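Long-range contact in 6-phosphogluconate dehydrogenase (Decarboxylating) (Geobacter metallireducens, PDB 4E21), which probably catalyses the NADP-dependent oxidative decarboxylation of 6-phosphogluconate in the pentose phosphate pathway: residues L87-Q99 / V111-R125. Residues are numbered along the deposited sequence; the frame is centred on the assembly and turned at random.
Sequences LMVPAAVVDSMLQ and VIDGGNSHYQDDIRR
In the Rossmann-type nucleotide-binding domain, neighbouring parallel strands 84-87 and 110-113 pair, in part through Leu87, whose N donates to Ile112 O (2.7 Å) and whose O accepts from Gly114 N. Helix segments 94-99 and 119-125 run nearly parallel (15°) and are tied by Asp95, which takes four arginine N-H bonds. Arg125 grips its carboxylate side-on: NE lies 2.7 Å from Asp95 OD1 while NH2 reaches OD2, the two planes 70° apart. Arg124 meets Asp95 head-on: its NH2 lies 2.7 Å from Asp95 OD2, on that oxygen's syn lone pair, and its NH1 reaches OD1 from the carboxylate face opposite to that met by Arg125 NE. With CG1 anti to its backbone N (chi1 176°), Val94 sets that methyl over the centre of the Arg125 guanidinium, 3.5 Å from CZ; Asp121 CB lies against the opposite face, toward its rim. Leu98 CD1 packs on Arg125 CD (3.9 Å). Replacing Asp95 by alanine is likely to leave both arginines without their shared counter-charge, Arg124 keeping a weak bridge to Asp121, and Arg125 freer to turn. Two cations converging on one carboxylate would be expected to favour its ionised form and couple the two helices electrostatically.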
ATOM      1  N   LEU B  87     -12.933  -2.955 -35.691  1.00 29.98           N
ATOM      2  CA  LEU B  87     -13.819  -2.169 -34.826  1.00 30.23           C
ATOM      3  C   LEU B  87     -13.003  -1.268 -33.894  1.00 32.35           C
ATOM      4  O   LEU B  87     -12.079  -1.733 -33.233  1.00 32.76           O
ATOM      5  CB  LEU B  87     -14.748  -3.063 -33.991  1.00 27.11           C
ATOM      6  CG  LEU B  87     -15.598  -4.147 -34.679  1.00 30.00           C
ATOM      7  CD1 LEU B  87     -16.372  -4.962 -33.659  1.00 28.62           C
ATOM      8  CD2 LEU B  87     -16.577  -3.549 -35.685  1.00 30.92           C
HETATM    9  N   MSE B  88     -13.340   0.021 -33.872  1.00 33.09           N
HETATM   10  CA  MSE B  88     -12.826   0.978 -32.890  1.00 34.18           C
HETATM   11  C   MSE B  88     -14.023   1.709 -32.291  1.00 33.90           C
HETATM   12  O   MSE B  88     -14.095   2.940 -32.329  1.00 33.78           O
HETATM   13  CB  MSE B  88     -11.870   2.005 -33.511  1.00 33.24           C
HETATM   14  CG  MSE B  88     -10.437   1.543 -33.724  1.00 37.26           C
HETATM   15 SE   MSE B  88      -9.691   0.515 -32.228  0.65 33.25          SE
HETATM   16  CE  MSE B  88      -7.877   1.129 -32.268  1.00 35.11           C
ATOM     17  N   VAL B  89     -14.969   0.940 -31.763  1.00 32.94           N
ATOM     18  CA  VAL B  89     -16.133   1.503 -31.088  1.00 34.17           C
ATOM     19  C   VAL B  89     -15.999   1.377 -29.559  1.00 34.33           C
ATOM     20  O   VAL B  89     -15.116   0.673 -29.063  1.00 32.89           O
ATOM     21  CB  VAL B  89     -17.435   0.818 -31.567  1.00 31.91           C
ATOM     22  CG1 VAL B  89     -17.612   1.016 -33.055  1.00 33.29           C
ATOM     23  CG2 VAL B  89     -17.422  -0.665 -31.252  1.00 30.70           C
ATOM     24  N   PRO B  90     -16.853   2.091 -28.807  1.00 33.82           N
ATOM     25  CA  PRO B  90     -16.924   1.857 -27.363  1.00 34.11           C
ATOM     26  C   PRO B  90     -17.143   0.393 -27.028  1.00 33.81           C
ATOM     27  O   PRO B  90     -17.787  -0.334 -27.790  1.00 35.33           O
ATOM     28  CB  PRO B  90     -18.136   2.692 -26.945  1.00 33.53           C
ATOM     29  CG  PRO B  90     -18.069   3.874 -27.855  1.00 29.80           C
ATOM     30  CD  PRO B  90     -17.564   3.326 -29.192  1.00 32.68           C
ATOM     31  N   ALA B  91     -16.596  -0.033 -25.895  1.00 31.92           N
ATOM     32  CA  ALA B  91     -16.690  -1.415 -25.455  1.00 33.61           C
ATOM     33  C   ALA B  91     -18.142  -1.853 -25.370  1.00 33.45           C
ATOM     34  O   ALA B  91     -18.483  -3.018 -25.639  1.00 29.88           O
ATOM     35  CB  ALA B  91     -16.006  -1.586 -24.090  1.00 32.84           C
ATOM     36  N   ALA B  92     -18.984  -0.891 -24.996  1.00 33.53           N
ATOM     37  CA  ALA B  92     -20.386  -1.135 -24.660  1.00 34.38           C
ATOM     38  C   ALA B  92     -21.261  -1.303 -25.901  1.00 32.91           C
ATOM     39  O   ALA B  92     -22.416  -1.712 -25.808  1.00 31.80           O
ATOM     40  CB  ALA B  92     -20.923   0.003 -23.788  1.00 28.95           C
ATOM     41  N   VAL B  93     -20.692  -0.969 -27.052  1.00 33.63           N
ATOM     42  CA  VAL B  93     -21.411  -0.948 -28.318  1.00 35.08           C
ATOM     43  C   VAL B  93     -21.057  -2.182 -29.160  1.00 34.98           C
ATOM     44  O   VAL B  93     -21.725  -2.493 -30.154  1.00 35.61           O
ATOM     45  CB  VAL B  93     -21.058   0.353 -29.087  1.00 33.05           C
ATOM     46  CG1 VAL B  93     -21.402   0.229 -30.559  1.00 36.79           C
ATOM     47  CG2 VAL B  93     -21.775   1.539 -28.466  1.00 31.44           C
ATOM     48  N   VAL B  94     -20.010  -2.889 -28.737  1.00 32.60           N
ATOM     49  CA  VAL B  94     -19.438  -3.982 -29.508  1.00 31.84           C
ATOM     50  C   VAL B  94     -20.425  -5.104 -29.798  1.00 32.50           C
ATOM     51  O   VAL B  94     -20.630  -5.458 -30.944  1.00 32.37           O
ATOM     52  CB  VAL B  94     -18.178  -4.564 -28.851  1.00 30.82           C
ATOM     53  CG1 VAL B  94     -17.679  -5.758 -29.635  1.00 28.93           C
ATOM     54  CG2 VAL B  94     -17.083  -3.507 -28.804  1.00 32.38           C
ATOM     55  N   ASP B  95     -21.027  -5.663 -28.762  1.00 33.11           N
ATOM     56  CA  ASP B  95     -21.889  -6.821 -28.943  1.00 32.59           C
ATOM     57  C   ASP B  95     -23.034  -6.501 -29.911  1.00 36.95           C
ATOM     58  O   ASP B  95     -23.419  -7.339 -30.727  1.00 38.19           O
ATOM     59  CB  ASP B  95     -22.416  -7.340 -27.600  1.00 30.95           C
ATOM     60  CG  ASP B  95     -21.445  -8.325 -26.908  1.00 35.15           C
ATOM     61  OD1 ASP B  95     -20.843  -9.173 -27.595  1.00 33.71           O
ATOM     62  OD2 ASP B  95     -21.291  -8.266 -25.662  1.00 33.75           O
ATOM     63  N   SER B  96     -23.555  -5.282 -29.843  1.00 35.88           N
ATOM     64  CA  SER B  96     -24.687  -4.919 -30.676  1.00 37.86           C
ATOM     65  C   SER B  96     -24.217  -4.571 -32.084  1.00 37.13           C
ATOM     66  O   SER B  96     -24.998  -4.575 -33.033  1.00 36.94           O
ATOM     67  CB  SER B  96     -25.462  -3.752 -30.069  1.00 38.13           C
ATOM     68  OG  SER B  96     -24.850  -2.531 -30.445  1.00 37.40           O
HETATM   69  N   MSE B  97     -22.942  -4.251 -32.223  1.00 35.64           N
HETATM   70  CA  MSE B  97     -22.394  -4.050 -33.547  1.00 34.98           C
HETATM   71  C   MSE B  97     -22.254  -5.422 -34.212  1.00 37.28           C
HETATM   72  O   MSE B  97     -22.449  -5.558 -35.419  1.00 37.16           O
HETATM   73  CB  MSE B  97     -21.057  -3.323 -33.475  1.00 35.35           C
HETATM   74  CG  MSE B  97     -20.530  -2.868 -34.808  1.00 35.24           C
HETATM   75 SE   MSE B  97     -21.788  -1.812 -35.870  0.48 44.20          SE
HETATM   76  CE  MSE B  97     -21.739  -0.140 -34.851  1.00 42.26           C
ATOM     77  N   LEU B  98     -21.953  -6.445 -33.410  1.00 35.20           N
ATOM     78  CA  LEU B  98     -21.779  -7.792 -33.930  1.00 33.85           C
ATOM     79  C   LEU B  98     -23.129  -8.425 -34.291  1.00 35.34           C
ATOM     80  O   LEU B  98     -23.246  -9.112 -35.302  1.00 33.32           O
ATOM     81  CB  LEU B  98     -21.016  -8.667 -32.933  1.00 31.58           C
ATOM     82  CG  LEU B  98     -19.551  -8.293 -32.676  1.00 33.30           C
ATOM     83  CD1 LEU B  98     -18.915  -9.263 -31.688  1.00 28.33           C
ATOM     84  CD2 LEU B  98     -18.768  -8.248 -33.978  1.00 28.20           C
ATOM     85  N   GLN B  99     -24.138  -8.195 -33.457  1.00 35.76           N
ATOM     86  CA  GLN B  99     -25.491  -8.668 -33.728  1.00 37.58           C
ATOM     87  C   GLN B  99     -25.995  -8.111 -35.057  1.00 36.13           C
ATOM     88  O   GLN B  99     -26.547  -8.840 -35.878  1.00 37.74           O
ATOM     89  CB  GLN B  99     -26.445  -8.268 -32.594  1.00 39.44           C
ATOM     90  CG  GLN B  99     -26.400  -9.206 -31.380  1.00 45.37           C
ATOM     91  CD  GLN B  99     -26.792  -8.517 -30.061  1.00 50.41           C
ATOM     92  OE1 GLN B  99     -27.348  -7.413 -30.060  1.00 53.43           O
ATOM     93  NE2 GLN B  99     -26.499  -9.175 -28.936  1.00 46.71           N
ATOM     94  N   VAL B 111     -12.975 -10.419 -38.209  1.00 28.66           N
ATOM     95  CA  VAL B 111     -13.400  -9.223 -37.480  1.00 26.49           C
ATOM     96  C   VAL B 111     -12.393  -8.937 -36.363  1.00 26.38           C
ATOM     97  O   VAL B 111     -12.017  -9.818 -35.587  1.00 25.30           O
ATOM     98  CB  VAL B 111     -14.833  -9.389 -36.896  1.00 27.91           C
ATOM     99  CG1 VAL B 111     -15.272  -8.142 -36.098  1.00 27.52           C
ATOM    100  CG2 VAL B 111     -15.818  -9.658 -38.000  1.00 27.55           C
ATOM    101  N   ILE B 112     -11.924  -7.706 -36.307  1.00 26.03           N
ATOM    102  CA  ILE B 112     -10.954  -7.324 -35.305  1.00 27.03           C
ATOM    103  C   ILE B 112     -11.579  -6.337 -34.328  1.00 27.22           C
ATOM    104  O   ILE B 112     -12.169  -5.346 -34.757  1.00 29.64           O
ATOM    105  CB  ILE B 112      -9.741  -6.689 -35.972  1.00 29.36           C
ATOM    106  CG1 ILE B 112      -9.155  -7.679 -36.988  1.00 28.38           C
ATOM    107  CG2 ILE B 112      -8.703  -6.224 -34.910  1.00 27.61           C
ATOM    108  CD1 ILE B 112      -8.391  -7.017 -38.085  1.00 30.79           C
ATOM    109  N   ASP B 113     -11.488  -6.622 -33.032  1.00 23.78           N
ATOM    110  CA  ASP B 113     -11.877  -5.636 -32.009  1.00 25.31           C
ATOM    111  C   ASP B 113     -10.606  -5.022 -31.424  1.00 26.10           C
ATOM    112  O   ASP B 113      -9.821  -5.687 -30.736  1.00 24.24           O
ATOM    113  CB  ASP B 113     -12.706  -6.281 -30.907  1.00 26.10           C
ATOM    114  CG  ASP B 113     -13.093  -5.296 -29.810  1.00 28.83           C
ATOM    115  OD1 ASP B 113     -12.894  -4.081 -29.987  1.00 29.66           O
ATOM    116  OD2 ASP B 113     -13.613  -5.745 -28.769  1.00 30.95           O
ATOM    117  N   GLY B 114     -10.383  -3.759 -31.750  1.00 28.95           N
ATOM    118  CA  GLY B 114      -9.169  -3.075 -31.383  1.00 29.29           C
ATOM    119  C   GLY B 114      -9.393  -2.109 -30.242  1.00 29.03           C
ATOM    120  O   GLY B 114      -8.477  -1.408 -29.838  1.00 31.31           O
ATOM    121  N   GLY B 115     -10.608  -2.080 -29.712  1.00 30.69           N
ATOM    122  CA  GLY B 115     -10.930  -1.166 -28.632  1.00 29.86           C
ATOM    123  C   GLY B 115     -10.574  -1.736 -27.272  1.00 31.53           C
ATOM    124  O   GLY B 115      -9.831  -2.714 -27.165  1.00 29.64           O
ATOM    125  N   ASN B 116     -11.128  -1.123 -26.231  1.00 33.19           N
ATOM    126  CA  ASN B 116     -10.884  -1.520 -24.853  1.00 33.47           C
ATOM    127  C   ASN B 116     -11.933  -2.482 -24.315  1.00 32.47           C
ATOM    128  O   ASN B 116     -12.691  -2.150 -23.415  1.00 33.60           O
ATOM    129  CB  ASN B 116     -10.826  -0.270 -23.985  1.00 36.94           C
ATOM    130  CG  ASN B 116      -9.724   0.668 -24.415  1.00 41.70           C
ATOM    131  OD1 ASN B 116      -8.550   0.291 -24.416  1.00 44.11           O
ATOM    132  ND2 ASN B 116     -10.088   1.895 -24.794  1.00 44.53           N
ATOM    133  N   SER B 117     -11.987  -3.675 -24.890  1.00 32.46           N
ATOM    134  CA  SER B 117     -12.888  -4.706 -24.414  1.00 30.69           C
ATOM    135  C   SER B 117     -12.169  -5.516 -23.350  1.00 27.63           C
ATOM    136  O   SER B 117     -10.942  -5.614 -23.372  1.00 27.40           O
ATOM    137  CB  SER B 117     -13.304  -5.615 -25.577  1.00 29.31           C
ATOM    138  OG  SER B 117     -14.325  -5.003 -26.350  1.00 33.86           O
ATOM    139  N   HIS B 118     -12.927  -6.085 -22.417  1.00 25.80           N
ATOM    140  CA  HIS B 118     -12.358  -6.997 -21.447  1.00 25.72           C
ATOM    141  C   HIS B 118     -12.158  -8.382 -22.082  1.00 26.59           C
ATOM    142  O   HIS B 118     -13.051  -8.905 -22.747  1.00 27.35           O
ATOM    143  CB  HIS B 118     -13.239  -7.093 -20.205  1.00 26.63           C
ATOM    144  CG  HIS B 118     -12.637  -7.929 -19.120  1.00 28.16           C
ATOM    145  ND1 HIS B 118     -12.889  -9.278 -18.991  1.00 28.34           N
ATOM    146  CD2 HIS B 118     -11.748  -7.616 -18.145  1.00 28.78           C
ATOM    147  CE1 HIS B 118     -12.211  -9.754 -17.961  1.00 30.08           C
ATOM    148  NE2 HIS B 118     -11.503  -8.769 -17.435  1.00 27.87           N
ATOM    149  N   TYR B 119     -10.994  -8.980 -21.877  1.00 25.88           N
ATOM    150  CA  TYR B 119     -10.662 -10.221 -22.573  1.00 25.72           C
ATOM    151  C   TYR B 119     -11.670 -11.355 -22.386  1.00 25.53           C
ATOM    152  O   TYR B 119     -11.839 -12.168 -23.282  1.00 26.33           O
ATOM    153  CB  TYR B 119      -9.254 -10.701 -22.212  1.00 24.86           C
ATOM    154  CG  TYR B 119      -9.187 -11.435 -20.898  1.00 25.86           C
ATOM    155  CD1 TYR B 119      -9.181 -12.825 -20.858  1.00 26.58           C
ATOM    156  CD2 TYR B 119      -9.134 -10.737 -19.686  1.00 26.36           C
ATOM    157  CE1 TYR B 119      -9.116 -13.506 -19.650  1.00 28.23           C
ATOM    158  CE2 TYR B 119      -9.080 -11.406 -18.470  1.00 26.08           C
ATOM    159  CZ  TYR B 119      -9.062 -12.792 -18.456  1.00 27.93           C
ATOM    160  OH  TYR B 119      -9.008 -13.474 -17.250  1.00 28.99           O
ATOM    161  N   GLN B 120     -12.337 -11.433 -21.243  1.00 26.34           N
ATOM    162  CA  GLN B 120     -13.343 -12.488 -21.075  1.00 27.81           C
ATOM    163  C   GLN B 120     -14.485 -12.370 -22.105  1.00 30.25           C
ATOM    164  O   GLN B 120     -15.061 -13.388 -22.530  1.00 26.18           O
ATOM    165  CB  GLN B 120     -13.866 -12.567 -19.640  1.00 29.60           C
ATOM    166  CG  GLN B 120     -12.884 -13.285 -18.707  1.00 32.97           C
ATOM    167  CD  GLN B 120     -13.062 -12.962 -17.210  1.00 35.57           C
ATOM    168  OE1 GLN B 120     -14.158 -12.625 -16.751  1.00 40.14           O
ATOM    169  NE2 GLN B 120     -11.976 -13.089 -16.448  1.00 32.69           N
ATOM    170  N   ASP B 121     -14.782 -11.139 -22.523  1.00 27.77           N
ATOM    171  CA  ASP B 121     -15.744 -10.914 -23.589  1.00 27.35           C
ATOM    172  C   ASP B 121     -15.201 -11.340 -24.965  1.00 28.41           C
ATOM    173  O   ASP B 121     -15.971 -11.785 -25.808  1.00 31.08           O
ATOM    174  CB  ASP B 121     -16.184  -9.446 -23.650  1.00 28.29           C
ATOM    175  CG  ASP B 121     -16.992  -9.014 -22.440  1.00 29.70           C
ATOM    176  OD1 ASP B 121     -17.867  -9.778 -21.981  1.00 30.16           O
ATOM    177  OD2 ASP B 121     -16.766  -7.882 -21.963  1.00 30.94           O
ATOM    178  N   ASP B 122     -13.901 -11.192 -25.212  1.00 27.55           N
ATOM    179  CA  ASP B 122     -13.321 -11.681 -26.470  1.00 27.12           C
ATOM    180  C   ASP B 122     -13.448 -13.193 -26.578  1.00 27.71           C
ATOM    181  O   ASP B 122     -13.718 -13.740 -27.662  1.00 27.38           O
ATOM    182  CB  ASP B 122     -11.843 -11.333 -26.568  1.00 26.35           C
ATOM    183  CG  ASP B 122     -11.588  -9.842 -26.546  1.00 27.42           C
ATOM    184  OD1 ASP B 122     -12.304  -9.076 -27.240  1.00 30.07           O
ATOM    185  OD2 ASP B 122     -10.652  -9.442 -25.839  1.00 25.06           O
ATOM    186  N   ILE B 123     -13.224 -13.873 -25.455  1.00 26.58           N
ATOM    187  CA  ILE B 123     -13.359 -15.316 -25.426  1.00 28.86           C
ATOM    188  C   ILE B 123     -14.773 -15.766 -25.837  1.00 31.34           C
ATOM    189  O   ILE B 123     -14.928 -16.674 -26.662  1.00 30.46           O
ATOM    190  CB  ILE B 123     -12.985 -15.901 -24.068  1.00 29.16           C
ATOM    191  CG1 ILE B 123     -11.479 -15.729 -23.819  1.00 27.81           C
ATOM    192  CG2 ILE B 123     -13.346 -17.379 -24.021  1.00 26.69           C
ATOM    193  CD1 ILE B 123     -11.068 -16.072 -22.408  1.00 25.71           C
ATOM    194  N   ARG B 124     -15.796 -15.120 -25.281  1.00 30.36           N
ATOM    195  CA  ARG B 124     -17.170 -15.467 -25.615  1.00 29.85           C
ATOM    196  C   ARG B 124     -17.465 -15.098 -27.067  1.00 32.24           C
ATOM    197  O   ARG B 124     -17.960 -15.920 -27.850  1.00 31.45           O
ATOM    198  CB  ARG B 124     -18.157 -14.772 -24.685  1.00 29.09           C
ATOM    199  CG  ARG B 124     -19.543 -14.684 -25.290  1.00 34.13           C
ATOM    200  CD  ARG B 124     -20.539 -13.987 -24.405  1.00 35.78           C
ATOM    201  NE  ARG B 124     -20.147 -12.621 -24.070  1.00 33.64           N
ATOM    202  CZ  ARG B 124     -20.488 -11.550 -24.774  1.00 32.75           C
ATOM    203  NH1 ARG B 124     -21.213 -11.660 -25.875  1.00 35.62           N
ATOM    204  NH2 ARG B 124     -20.100 -10.360 -24.370  1.00 34.78           N
ATOM    205  N   ARG B 125     -17.158 -13.855 -27.419  1.00 30.99           N
ATOM    206  CA  ARG B 125     -17.402 -13.366 -28.768  1.00 29.84           C
ATOM    207  C   ARG B 125     -16.703 -14.223 -29.821  1.00 30.69           C
ATOM    208  O   ARG B 125     -17.268 -14.478 -30.877  1.00 28.89           O
ATOM    209  CB  ARG B 125     -16.963 -11.907 -28.893  1.00 27.47           C
ATOM    210  CG  ARG B 125     -17.922 -10.946 -28.235  1.00 29.90           C
ATOM    211  CD  ARG B 125     -17.330  -9.562 -28.126  1.00 28.12           C
ATOM    212  NE  ARG B 125     -18.178  -8.696 -27.317  1.00 30.18           N
ATOM    213  CZ  ARG B 125     -17.761  -7.624 -26.638  1.00 30.58           C
ATOM    214  NH1 ARG B 125     -16.483  -7.252 -26.646  1.00 29.79           N
ATOM    215  NH2 ARG B 125     -18.640  -6.913 -25.945  1.00 30.61           N
TER
HETATM  216  O   HOH W   1     -16.724  -4.604 -25.001  1.00 26.84           O